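Long-range contacts in DUF1460 domain-containing protein (Legionella pneumophila subsp. pneumophila, PDB 2IM9), which is of uncharacterised function but probably acts as an N-acetylmuramoyl-L-alanine amidase-like cell-wall hydrolase with a papain-related (clan CA) fold: residues Phe64-Tyr69 / Gly289-Asp293; Phe224-Phe228 / Leu300-Arg304. All coordinates share one frame. Residue numbers count along the deposited sequence, not the author numbering.

Interaction 1: Phe64-Tyr69 / Gly289-Asp293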
loop_
_atom_site.group_PDB
_atom_site.type_symbol
_atom_site.label_atom_id
_atom_site.label_comp_id
_atom_site.label_asym_id
_atom_site.label_seq_id
_atom_site.Cartn_x
_atom_site.Cartn_y
_atom_site.Cartn_z
ATOM N N PHE A 64 -14.686 4.272 -4.358
ATOM C CA PHE A 64 -13.754 5.404 -4.357
ATOM C C PHE A 64 -13.136 5.717 -5.713
ATOM O O PHE A 64 -12.279 6.575 -5.791
ATOM C CB PHE A 64 -12.635 5.183 -3.329
ATOM C CG PHE A 64 -13.126 5.146 -1.909
ATOM C CD1 PHE A 64 -13.563 6.315 -1.272
ATOM C CD2 PHE A 64 -13.170 3.951 -1.212
ATOM C CE1 PHE A 64 -14.022 6.283 0.042
ATOM C CE2 PHE A 64 -13.636 3.905 0.109
ATOM C CZ PHE A 64 -14.063 5.070 0.735
ATOM N N LYS A 65 -13.528 5.007 -6.777
ATOM C CA LYS A 65 -13.010 5.357 -8.109
ATOM C C LYS A 65 -13.314 6.827 -8.416
ATOM O O LYS A 65 -14.406 7.326 -8.095
ATOM C CB LYS A 65 -13.593 4.463 -9.207
ATOM C CG LYS A 65 -12.950 3.089 -9.295
ATOM C CD LYS A 65 -13.735 2.163 -10.217
ATOM C CE LYS A 65 -13.591 2.564 -11.673
ATOM N NZ LYS A 65 -14.282 1.555 -12.526
ATOM N N GLY A 66 -12.343 7.505 -9.022
ATOM C CA GLY A 66 -12.473 8.912 -9.375
ATOM C C GLY A 66 -12.060 9.904 -8.302
ATOM O O GLY A 66 -11.975 11.101 -8.572
ATOM N N THR A 67 -11.804 9.417 -7.088
ATOM C CA THR A 67 -11.271 10.256 -6.004
ATOM C C THR A 67 -9.848 10.705 -6.322
ATOM O O THR A 67 -9.025 9.913 -6.796
ATOM C CB THR A 67 -11.291 9.503 -4.654
ATOM O OG1 THR A 67 -12.637 9.095 -4.369
ATOM C CG2 THR A 67 -10.793 10.388 -3.520
ATOM N N LYS A 68 -9.546 11.972 -6.045
ATOM C CA LYS A 68 -8.294 12.557 -6.484
ATOM C C LYS A 68 -7.086 11.950 -5.787
ATOM O O LYS A 68 -7.193 11.441 -4.667
ATOM C CB LYS A 68 -8.295 14.073 -6.290
ATOM C CG LYS A 68 -8.083 14.519 -4.872
ATOM C CD LYS A 68 -8.136 16.035 -4.769
ATOM C CE LYS A 68 -8.497 16.449 -3.358
ATOM N NZ LYS A 68 -8.252 17.905 -3.167
ATOM N N TYR A 69 -5.947 12.042 -6.460
ATOM C CA TYR A 69 -4.675 11.614 -5.928
ATOM C C TYR A 69 -4.116 12.711 -5.042
ATOM O O TYR A 69 -4.075 13.879 -5.452
ATOM C CB TYR A 69 -3.705 11.327 -7.085
ATOM C CG TYR A 69 -2.367 10.821 -6.640
ATOM C CD1 TYR A 69 -2.178 9.464 -6.368
ATOM C CD2 TYR A 69 -1.289 11.695 -6.477
ATOM C CE1 TYR A 69 -0.942 8.985 -5.953
ATOM C CE2 TYR A 69 -0.033 11.223 -6.051
ATOM C CZ TYR A 69 0.120 9.864 -5.789
ATOM O OH TYR A 69 1.350 9.394 -5.382
ATOM N N GLY A 289 -4.043 11.130 -11.803
ATOM C CA GLY A 289 -4.460 12.147 -10.841
ATOM C C GLY A 289 -5.663 11.726 -10.015
ATOM O O GLY A 289 -6.312 12.557 -9.375
ATOM N N LYS A 290 -5.964 10.431 -10.031
ATOM C CA LYS A 290 -7.140 9.912 -9.339
ATOM C C LYS A 290 -7.089 8.387 -9.233
ATOM O O LYS A 290 -6.226 7.743 -9.847
ATOM C CB LYS A 290 -8.419 10.331 -10.081
ATOM C CG LYS A 290 -8.571 9.734 -11.467
ATOM C CD LYS A 290 -9.643 10.468 -12.272
ATOM C CE LYS A 290 -10.115 9.622 -13.460
ATOM N NZ LYS A 290 -11.108 10.368 -14.313
ATOM N N VAL A 291 -8.017 7.822 -8.465
ATOM C CA VAL A 291 -8.203 6.366 -8.410
ATOM C C VAL A 291 -8.830 5.918 -9.723
ATOM O O VAL A 291 -9.904 6.392 -10.092
ATOM C CB VAL A 291 -9.094 5.955 -7.222
ATOM C CG1 VAL A 291 -9.391 4.442 -7.257
ATOM C CG2 VAL A 291 -8.422 6.337 -5.889
ATOM N N VAL A 292 -8.143 5.012 -10.418
ATOM C CA VAL A 292 -8.609 4.519 -11.721
ATOM C C VAL A 292 -8.531 3.003 -11.838
ATOM O O VAL A 292 -7.816 2.364 -11.075
ATOM C CB VAL A 292 -7.779 5.129 -12.892
ATOM C CG1 VAL A 292 -7.955 6.637 -12.950
ATOM C CG2 VAL A 292 -6.283 4.728 -12.821
ATOM N N ASP A 293 -9.273 2.457 -12.807
ATOM C CA ASP A 293 -9.111 1.087 -13.297
ATOM C C ASP A 293 -8.356 1.127 -14.615
ATOM O O ASP A 293 -8.759 1.853 -15.528
ATOM C CB ASP A 293 -10.488 0.472 -13.597
ATOM C CG ASP A 293 -11.160 -0.088 -12.374
ATOM O OD1 ASP A 293 -10.491 -0.156 -11.329
ATOM O OD2 ASP A 293 -12.351 -0.461 -12.455
HETATM O O HOH W 1 -4.545 14.951 -8.004
#

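Interaction 2: Phe224-Phe228 / Leu300-Arg304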
loop_
_atom_site.group_PDB
_atom_site.type_symbol
_atom_site.label_atom_id
_atom_site.label_comp_id
_atom_site.label_asym_id
_atom_site.label_seq_id
_atom_site.Cartn_x
_atom_site.Cartn_y
_atom_site.Cartn_z
ATOM N N PHE A 224 8.613 -10.128 -15.752
ATOM C CA PHE A 224 8.032 -9.805 -17.055
ATOM C C PHE A 224 8.506 -10.777 -18.129
ATOM O O PHE A 224 7.799 -11.005 -19.116
ATOM C CB PHE A 224 8.335 -8.365 -17.483
ATOM C CG PHE A 224 7.665 -7.313 -16.640
ATOM C CD1 PHE A 224 6.432 -7.545 -16.041
ATOM C CD2 PHE A 224 8.276 -6.066 -16.463
ATOM C CE1 PHE A 224 5.817 -6.566 -15.270
ATOM C CE2 PHE A 224 7.669 -5.078 -15.717
ATOM C CZ PHE A 224 6.432 -5.328 -15.098
ATOM N N THR A 225 9.688 -11.353 -17.935
ATOM C CA THR A 225 10.195 -12.361 -18.873
ATOM C C THR A 225 9.262 -13.581 -18.933
ATOM O O THR A 225 9.242 -14.311 -19.941
ATOM C CB THR A 225 11.616 -12.816 -18.511
ATOM O OG1 THR A 225 11.629 -13.314 -17.163
ATOM C CG2 THR A 225 12.587 -11.653 -18.653
ATOM N N ALA A 226 8.498 -13.800 -17.863
ATOM C CA ALA A 226 7.506 -14.876 -17.813
ATOM C C ALA A 226 6.137 -14.383 -18.271
ATOM O O ALA A 226 5.479 -15.016 -19.084
ATOM C CB ALA A 226 7.423 -15.461 -16.403
ATOM N N LEU A 227 5.714 -13.239 -17.747
ATOM C CA LEU A 227 4.380 -12.715 -18.017
ATOM C C LEU A 227 4.220 -12.292 -19.467
ATOM O O LEU A 227 3.103 -12.252 -19.983
ATOM C CB LEU A 227 4.080 -11.524 -17.109
ATOM C CG LEU A 227 3.823 -11.844 -15.639
ATOM C CD1 LEU A 227 3.754 -10.528 -14.873
ATOM C CD2 LEU A 227 2.519 -12.608 -15.456
ATOM N N PHE A 228 5.345 -11.972 -20.107
ATOM C CA PHE A 228 5.348 -11.597 -21.517
ATOM C C PHE A 228 6.323 -12.445 -22.315
ATOM O O PHE A 228 6.958 -11.949 -23.246
ATOM C CB PHE A 228 5.642 -10.104 -21.673
ATOM C CG PHE A 228 4.585 -9.246 -21.077
ATOM C CD1 PHE A 228 3.438 -8.922 -21.799
ATOM C CD2 PHE A 228 4.702 -8.819 -19.759
ATOM C CE1 PHE A 228 2.439 -8.155 -21.236
ATOM C CE2 PHE A 228 3.691 -8.039 -19.167
ATOM C CZ PHE A 228 2.558 -7.713 -19.910
ATOM N N LEU A 300 1.185 -3.319 -17.388
ATOM C CA LEU A 300 2.471 -3.984 -17.231
ATOM C C LEU A 300 3.247 -3.997 -18.536
ATOM O O LEU A 300 4.467 -3.914 -18.526
ATOM C CB LEU A 300 2.293 -5.406 -16.679
ATOM C CG LEU A 300 1.702 -5.462 -15.261
ATOM C CD1 LEU A 300 1.539 -6.891 -14.798
ATOM C CD2 LEU A 300 2.561 -4.689 -14.257
ATOM N N ASP A 301 2.537 -4.091 -19.662
ATOM C CA ASP A 301 3.208 -4.081 -20.960
ATOM C C ASP A 301 3.965 -2.757 -21.148
ATOM O O ASP A 301 5.116 -2.745 -21.594
ATOM C CB ASP A 301 2.215 -4.317 -22.096
ATOM C CG ASP A 301 2.897 -4.388 -23.451
ATOM O OD1 ASP A 301 3.776 -5.255 -23.636
ATOM O OD2 ASP A 301 2.568 -3.547 -24.317
ATOM N N LYS A 302 3.317 -1.656 -20.777
ATOM C CA LYS A 302 3.944 -0.331 -20.791
ATOM C C LYS A 302 5.072 -0.232 -19.764
ATOM O O LYS A 302 6.082 0.426 -20.010
ATOM C CB LYS A 302 2.910 0.765 -20.523
ATOM C CG LYS A 302 1.815 0.860 -21.573
ATOM C CD LYS A 302 0.759 1.870 -21.149
ATOM C CE LYS A 302 -0.338 2.028 -22.209
ATOM N NZ LYS A 302 -1.255 0.842 -22.261
ATOM N N ALA A 303 4.904 -0.887 -18.616
ATOM C CA ALA A 303 5.922 -0.853 -17.557
ATOM C C ALA A 303 7.193 -1.607 -17.942
ATOM O O ALA A 303 8.270 -1.301 -17.430
ATOM C CB ALA A 303 5.350 -1.389 -16.230
ATOM N N ARG A 304 7.066 -2.574 -18.855
ATOM C CA ARG A 304 8.199 -3.371 -19.369
ATOM C C ARG A 304 9.373 -2.547 -19.870
ATOM O O ARG A 304 10.519 -2.987 -19.776
ATOM C CB ARG A 304 7.759 -4.253 -20.544
ATOM C CG ARG A 304 6.968 -5.467 -20.209
ATOM C CD ARG A 304 6.307 -6.000 -21.479
ATOM N NE ARG A 304 7.186 -6.913 -22.197
ATOM C CZ ARG A 304 7.074 -7.244 -23.482
ATOM N NH1 ARG A 304 6.130 -6.721 -24.261
ATOM N NH2 ARG A 304 7.945 -8.099 -23.994
#

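Interaction 1: Phe64-Tyr69 / Gly289-Asp293
V291 spends its two backbone hydrogen bonds on two successive residues of the loop: its O accepts from G66 N (2.9 Å), while its N donates to T67 O (2.9 Å). The split follows from a type II beta turn, F64 to T67, in which T67 N bonds back to F64 O (3.2 Å) and T67 OG1 also reaches F64 O (2.9 Å). T67 N is thus used inside the turn, and G66 N points at the strand instead. The phi of 88° at G66 suits glycine there. Further along, Y69 N donates to G289 O (3.0 Å), which makes K68 and K290 a non-hydrogen-bonded antiparallel pair with their CA atoms 4.1 Å apart. So the loop after helix 53-63 pairs briefly with strand 290-295, whose regular partner is strand 278-285 of the antiparallel sheet. That strand starts irregularly: G289, at positive phi, and K290 both face S285 in a G1 beta bulge. V291 turns toward the loop, its CB 3.5 Å from F64 O, and also packs on Y98 of helix 95-107, joining sheet, loop and helix. At the exposed margin K65 NZ forms a salt bridge with D293 OD2 (2.8 Å), while D293 OD1 pairs with R282. At the other end, a water donates to Y69 O (2.8 Å) and, at 3.3 Å, to G289 O.

Interaction 2: Phe224-Phe228 / Leu300-Arg304
Apolar packing does most of the work here, and no hydrogen bond crosses between the two segments. F224, L227 and F228 all point their CA-to-CB bonds toward helix 296-303, and L300 points back at them. The F224 ring meets L300 through CE1 to CD2 (3.9 Å) and A303 through CZ to CB (4.2 Å), with L300 O lying over one of its faces. L227 CD1 comes within 4.3 Å of L300 CD1, and F228 CE2 within 3.9 Å of L300 CB, which sits at the edge of that ring. L300 therefore touches all three residues. These are two short helices flanking the antiparallel sheet: 224-227 is a single turn directly after strand 214-223, and I312 of strand 311-317 touches both L227 and L300 from the sheet side. The second kind of contact is CH-pi. R304 CD stands 3.8 Å from the centroid of the F228 ring, 19° off its normal, while one face of the guanidinium lies against F228 CB, 3.6 Å from NE. Charge comes last, and it stays within 300-304: R304 NH1 forms a salt bridge with D301 OD1 (2.8 Å), one helical turn back. R304 NH2 hydrogen-bonds N231 OD1, in the loop that follows F228.

How the interactions relate
Coming from the N terminus, the chain leaves helix 53-63 and lays down 64-69, the first half of interaction 1. It then runs through helix 95-107 and three strands of the sheet to 224-228, where interaction 2 opens. Strand 290-295 closes the first loop, some 220 residues long; helix 296-303 follows at once and closes the second, of about 72 residues. The segments alternate, so the two contacts cross. Their centres are 24 Å apart and their nearest atoms about 10 Å, without touching. One strand-helix unit is thereby held at both ends: its strand to the N-terminal loop region, its helix to the short helix 224-227 that follows strand 214-223.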